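Local coordinates for NOL1/NOP2/sun family protein (Enterococcus faecium, PDB 3M4X) that probably methylates cytosine in ribosomal RNA, pairing an NSUN-type methyltransferase domain with a C-terminal PUA-like RNA-binding domain, at residues E23-K37 against R284-F296. Numbering follows the deposited sequence.
Sequences EASDFFSALEQGSVK and RIWPHKDQGEGHF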
loop_
_atom_site.group_PDB
_atom_site.type_symbol
_atom_site.label_atom_id
_atom_site.label_comp_id
_atom_site.label_asym_id
_atom_site.label_seq_id
_atom_site.Cartn_x
_atom_site.Cartn_y
_atom_site.Cartn_z
ATOM N N GLU A 23 -6.984 4.570 34.434
ATOM C CA GLU A 23 -6.084 4.557 33.304
ATOM C C GLU A 23 -6.347 5.778 32.418
ATOM O O GLU A 23 -5.469 6.236 31.673
ATOM C CB GLU A 23 -6.275 3.254 32.521
ATOM C CG GLU A 23 -5.320 3.073 31.374
ATOM C CD GLU A 23 -5.417 1.704 30.744
ATOM O OE1 GLU A 23 -6.244 0.886 31.200
ATOM O OE2 GLU A 23 -4.662 1.444 29.784
ATOM N N ALA A 24 -7.562 6.304 32.509
ATOM C CA ALA A 24 -7.991 7.401 31.648
ATOM C C ALA A 24 -7.028 8.591 31.676
ATOM O O ALA A 24 -6.791 9.228 30.644
ATOM C CB ALA A 24 -9.399 7.844 32.017
ATOM N N SER A 25 -6.482 8.890 32.853
ATOM C CA SER A 25 -5.565 10.024 33.012
ATOM C C SER A 25 -4.313 9.941 32.158
ATOM O O SER A 25 -3.931 10.916 31.503
ATOM C CB SER A 25 -5.164 10.203 34.480
ATOM O OG SER A 25 -6.289 10.559 35.255
ATOM N N ASP A 26 -3.652 8.792 32.184
ATOM C CA ASP A 26 -2.468 8.591 31.348
ATOM C C ASP A 26 -2.841 8.721 29.873
ATOM O O ASP A 26 -2.087 9.268 29.079
ATOM C CB ASP A 26 -1.835 7.232 31.648
ATOM C CG ASP A 26 -1.664 6.999 33.138
ATOM O OD1 ASP A 26 -0.561 7.260 33.664
ATOM O OD2 ASP A 26 -2.649 6.580 33.793
ATOM N N PHE A 27 -4.035 8.249 29.537
ATOM C CA PHE A 27 -4.537 8.259 28.170
ATOM C C PHE A 27 -4.719 9.673 27.642
ATOM O O PHE A 27 -4.236 9.997 26.552
ATOM C CB PHE A 27 -5.853 7.470 28.105
ATOM C CG PHE A 27 -6.522 7.487 26.761
ATOM C CD1 PHE A 27 -5.852 7.048 25.624
ATOM C CD2 PHE A 27 -7.848 7.896 26.641
ATOM C CE1 PHE A 27 -6.478 7.048 24.389
ATOM C CE2 PHE A 27 -8.490 7.894 25.409
ATOM C CZ PHE A 27 -7.799 7.472 24.279
ATOM N N PHE A 28 -5.410 10.513 28.409
ATOM C CA PHE A 28 -5.640 11.903 28.015
ATOM C C PHE A 28 -4.328 12.652 28.003
ATOM O O PHE A 28 -4.102 13.518 27.157
ATOM C CB PHE A 28 -6.587 12.616 28.985
ATOM C CG PHE A 28 -7.951 11.989 29.091
ATOM C CD1 PHE A 28 -8.583 11.882 30.323
ATOM C CD2 PHE A 28 -8.604 11.511 27.962
ATOM C CE1 PHE A 28 -9.857 11.298 30.432
ATOM C CE2 PHE A 28 -9.876 10.928 28.061
ATOM C CZ PHE A 28 -10.504 10.821 29.301
ATOM N N SER A 29 -3.473 12.321 28.965
ATOM C CA SER A 29 -2.171 12.966 29.116
ATOM C C SER A 29 -1.276 12.621 27.915
ATOM O O SER A 29 -0.475 13.445 27.459
ATOM C CB SER A 29 -1.548 12.537 30.449
ATOM O OG SER A 29 -0.196 12.905 30.564
ATOM N N ALA A 30 -1.438 11.411 27.377
ATOM C CA ALA A 30 -0.715 11.033 26.174
ATOM C C ALA A 30 -1.277 11.826 25.016
ATOM O O ALA A 30 -0.537 12.341 24.193
ATOM C CB ALA A 30 -0.843 9.547 25.908
ATOM N N LEU A 31 -2.595 11.952 24.984
ATOM C CA LEU A 31 -3.283 12.608 23.880
ATOM C C LEU A 31 -2.947 14.093 23.794
ATOM O O LEU A 31 -2.773 14.633 22.701
ATOM C CB LEU A 31 -4.801 12.410 24.007
ATOM C CG LEU A 31 -5.548 11.406 23.109
ATOM C CD1 LEU A 31 -4.666 10.271 22.576
ATOM C CD2 LEU A 31 -6.775 10.852 23.825
ATOM N N GLU A 32 -2.831 14.752 24.945
ATOM C CA GLU A 32 -2.624 16.201 24.958
ATOM C C GLU A 32 -1.174 16.660 25.075
ATOM O O GLU A 32 -0.846 17.782 24.688
ATOM C CB GLU A 32 -3.464 16.852 26.070
ATOM C CG GLU A 32 -3.223 16.263 27.444
ATOM C CD GLU A 32 -4.122 16.871 28.503
ATOM O OE1 GLU A 32 -5.280 16.401 28.654
ATOM O OE2 GLU A 32 -3.658 17.825 29.175
ATOM N N GLN A 33 -0.297 15.822 25.613
ATOM C CA GLN A 33 1.098 16.250 25.763
ATOM C C GLN A 33 2.092 15.431 24.938
ATOM O O GLN A 33 3.247 15.822 24.787
ATOM C CB GLN A 33 1.519 16.251 27.234
ATOM C CG GLN A 33 0.859 17.338 28.076
ATOM C CD GLN A 33 1.295 18.734 27.670
ATOM O OE1 GLN A 33 2.348 18.922 27.053
ATOM N NE2 GLN A 33 0.479 19.724 28.012
ATOM N N GLY A 34 1.643 14.300 24.405
ATOM C CA GLY A 34 2.550 13.378 23.759
ATOM C C GLY A 34 2.935 13.794 22.358
ATOM O O GLY A 34 2.338 14.697 21.779
ATOM N N SER A 35 3.939 13.122 21.812
ATOM C CA SER A 35 4.414 13.413 20.464
ATOM C C SER A 35 3.858 12.452 19.427
ATOM O O SER A 35 3.881 11.245 19.633
ATOM C CB SER A 35 5.917 13.262 20.432
ATOM O OG SER A 35 6.303 12.131 21.199
ATOM N N VAL A 36 3.405 12.988 18.300
ATOM C CA VAL A 36 3.050 12.142 17.156
ATOM C C VAL A 36 4.274 11.388 16.640
ATOM O O VAL A 36 5.296 11.992 16.324
ATOM C CB VAL A 36 2.468 12.967 16.000
ATOM C CG1 VAL A 36 2.438 12.145 14.716
ATOM C CG2 VAL A 36 1.089 13.475 16.357
ATOM N N LYS A 37 4.154 10.067 16.564
ATOM C CA LYS A 37 5.243 9.201 16.120
ATOM C C LYS A 37 5.348 9.200 14.598
ATOM O O LYS A 37 4.338 9.213 13.891
ATOM C CB LYS A 37 5.017 7.768 16.613
ATOM C CG LYS A 37 4.584 7.648 18.068
ATOM C CD LYS A 37 5.613 8.240 19.015
ATOM C CE LYS A 37 5.270 7.884 20.451
ATOM N NZ LYS A 37 5.978 8.734 21.437
ATOM N N ARG A 284 -4.771 -4.101 20.456
ATOM C CA ARG A 284 -4.964 -2.676 20.655
ATOM C C ARG A 284 -3.630 -1.975 20.817
ATOM O O ARG A 284 -2.704 -2.495 21.431
ATOM C CB ARG A 284 -5.867 -2.390 21.861
ATOM C CG ARG A 284 -7.351 -2.365 21.511
ATOM C CD ARG A 284 -8.212 -2.167 22.755
ATOM N NE ARG A 284 -9.628 -2.014 22.436
ATOM C CZ ARG A 284 -10.214 -0.860 22.116
ATOM N NH1 ARG A 284 -9.513 0.270 22.070
ATOM N NH2 ARG A 284 -11.510 -0.837 21.838
ATOM N N ILE A 285 -3.542 -0.782 20.255
ATOM C CA ILE A 285 -2.383 0.057 20.476
ATOM C C ILE A 285 -2.856 1.344 21.146
ATOM O O ILE A 285 -3.639 2.103 20.572
ATOM C CB ILE A 285 -1.622 0.320 19.154
ATOM C CG1 ILE A 285 -1.029 -0.992 18.638
ATOM C CG2 ILE A 285 -0.514 1.345 19.363
ATOM C CD1 ILE A 285 -0.377 -0.887 17.306
ATOM N N TRP A 286 -2.416 1.548 22.382
ATOM C CA TRP A 286 -2.787 2.725 23.165
ATOM C C TRP A 286 -1.584 3.668 23.233
ATOM O O TRP A 286 -0.463 3.226 23.491
ATOM C CB TRP A 286 -3.181 2.326 24.587
ATOM C CG TRP A 286 -4.454 1.496 24.754
ATOM C CD1 TRP A 286 -4.531 0.150 24.996
ATOM C CD2 TRP A 286 -5.809 1.979 24.761
ATOM N NE1 TRP A 286 -5.847 -0.236 25.124
ATOM C CE2 TRP A 286 -6.650 0.867 24.990
ATOM C CE3 TRP A 286 -6.391 3.240 24.591
ATOM C CZ2 TRP A 286 -8.042 0.980 25.044
ATOM C CZ3 TRP A 286 -7.774 3.349 24.644
ATOM C CH2 TRP A 286 -8.585 2.225 24.872
ATOM N N PRO A 287 -1.810 4.970 23.004
ATOM C CA PRO A 287 -0.717 5.955 22.938
ATOM C C PRO A 287 0.007 6.125 24.281
ATOM O O PRO A 287 1.184 6.466 24.321
ATOM C CB PRO A 287 -1.431 7.262 22.565
ATOM C CG PRO A 287 -2.839 6.883 22.195
ATOM C CD PRO A 287 -3.138 5.588 22.862
ATOM N N HIS A 288 -0.697 5.902 25.379
ATOM C CA HIS A 288 -0.087 6.071 26.689
ATOM C C HIS A 288 0.690 4.834 27.134
ATOM O O HIS A 288 1.376 4.860 28.154
ATOM C CB HIS A 288 -1.153 6.433 27.723
ATOM C CG HIS A 288 -2.182 5.364 27.938
ATOM N ND1 HIS A 288 -3.152 5.063 27.003
ATOM C CD2 HIS A 288 -2.398 4.537 28.986
ATOM C CE1 HIS A 288 -3.918 4.092 27.469
ATOM N NE2 HIS A 288 -3.483 3.756 28.669
ATOM N N LYS A 289 0.599 3.769 26.343
ATOM C CA LYS A 289 1.018 2.436 26.762
ATOM C C LYS A 289 2.014 1.845 25.778
ATOM O O LYS A 289 3.050 1.309 26.165
ATOM C CB LYS A 289 -0.204 1.508 26.805
ATOM C CG LYS A 289 -0.527 0.909 28.158
ATOM C CD LYS A 289 -1.554 -0.197 27.985
ATOM C CE LYS A 289 -1.870 -0.940 29.280
ATOM N NZ LYS A 289 -2.702 -2.151 29.001
ATOM N N ASP A 290 1.663 1.931 24.498
ATOM C CA ASP A 290 2.417 1.301 23.427
ATOM C C ASP A 290 3.054 2.365 22.562
ATOM O O ASP A 290 2.914 3.553 22.823
ATOM C CB ASP A 290 1.487 0.460 22.557
ATOM C CG ASP A 290 0.690 -0.537 23.355
ATOM O OD1 ASP A 290 1.307 -1.349 24.072
ATOM O OD2 ASP A 290 -0.555 -0.504 23.271
ATOM N N GLN A 291 3.749 1.930 21.518
ATOM C CA GLN A 291 4.322 2.861 20.561
ATOM C C GLN A 291 3.287 3.220 19.504
ATOM O O GLN A 291 2.473 2.384 19.122
ATOM C CB GLN A 291 5.570 2.255 19.924
ATOM C CG GLN A 291 6.739 2.242 20.873
ATOM C CD GLN A 291 6.876 3.577 21.580
ATOM O OE1 GLN A 291 6.757 4.635 20.954
ATOM N NE2 GLN A 291 7.109 3.538 22.894
ATOM N N GLY A 292 3.295 4.466 19.052
ATOM C CA GLY A 292 2.406 4.876 17.984
ATOM C C GLY A 292 1.117 5.546 18.417
ATOM O O GLY A 292 0.837 5.703 19.605
ATOM N N GLU A 293 0.308 5.896 17.424
ATOM C CA GLU A 293 -0.824 6.779 17.612
ATOM C C GLU A 293 -2.088 6.126 18.169
ATOM O O GLU A 293 -2.815 6.735 18.964
ATOM C CB GLU A 293 -1.117 7.500 16.300
ATOM C CG GLU A 293 -0.007 8.478 15.932
ATOM C CD GLU A 293 0.261 9.469 17.054
ATOM O OE1 GLU A 293 1.393 9.502 17.585
ATOM O OE2 GLU A 293 -0.680 10.199 17.422
ATOM N N GLY A 294 -2.349 4.892 17.769
ATOM C CA GLY A 294 -3.573 4.235 18.174
ATOM C C GLY A 294 -4.195 3.471 17.024
ATOM O O GLY A 294 -4.492 4.026 15.966
ATOM N N HIS A 295 -4.388 2.179 17.242
ATOM C CA HIS A 295 -4.941 1.303 16.227
ATOM C C HIS A 295 -5.627 0.109 16.871
ATOM O O HIS A 295 -5.315 -0.288 18.000
ATOM C CB HIS A 295 -3.837 0.834 15.271
ATOM C CG HIS A 295 -3.936 1.427 13.896
ATOM N ND1 HIS A 295 -3.340 2.626 13.555
ATOM C CD2 HIS A 295 -4.573 0.997 12.782
ATOM C CE1 HIS A 295 -3.604 2.905 12.291
ATOM N NE2 HIS A 295 -4.349 1.930 11.797
ATOM N N PHE A 296 -6.584 -0.444 16.144
ATOM C CA PHE A 296 -7.177 -1.724 16.477
ATOM C C PHE A 296 -6.997 -2.638 15.266
ATOM O O PHE A 296 -7.229 -2.211 14.140
ATOM C CB PHE A 296 -8.669 -1.528 16.777
ATOM C CG PHE A 296 -9.407 -2.795 17.043
ATOM C CD1 PHE A 296 -9.336 -3.408 18.290
ATOM C CD2 PHE A 296 -10.207 -3.367 16.057
ATOM C CE1 PHE A 296 -10.038 -4.579 18.548
ATOM C CE2 PHE A 296 -10.914 -4.538 16.304
ATOM C CZ PHE A 296 -10.828 -5.141 17.546
#
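E293 OE1 is gripped twice: the backbone N of K37 donates to it over 3.0 Å, reaching it from above the carboxylate plane, and R192 forms a salt bridge with the same oxygen. R192 also hydrogen-bonds A30 O, in the last turn of helix 24-33. The methyls of V36 lie against this carboxylate, and K37 CG packs 3.5 Å from G292 CA. At the other end of the contact, H288 NE2 donates to E23 OE2 at 2.8 Å with an N-H...O angle of 161°. The acceptor lies in the imidazole plane and uses its anti lone pair, while E23 OE1 is held by R270. This loop, the hairpin between antiparallel strands 283-285 and 295-302 of the methyltransferase sheet, packs on helix 24-33 of the N-terminal domain. H288 has CG between its backbone N and carbonyl carbon (chi1 64°), standing the ring against the helix, where F27 CB covers one face 4.1 Å from the centroid. W286 turns the edge of its six-membered ring, through CE3 and CZ3, to the face of F27, an edge-to-face pair with planes at 90°. L31 CD2 covers the opposite F27 face, and P287 CD abuts the ring edge at 4.0 Å from F27 CE1.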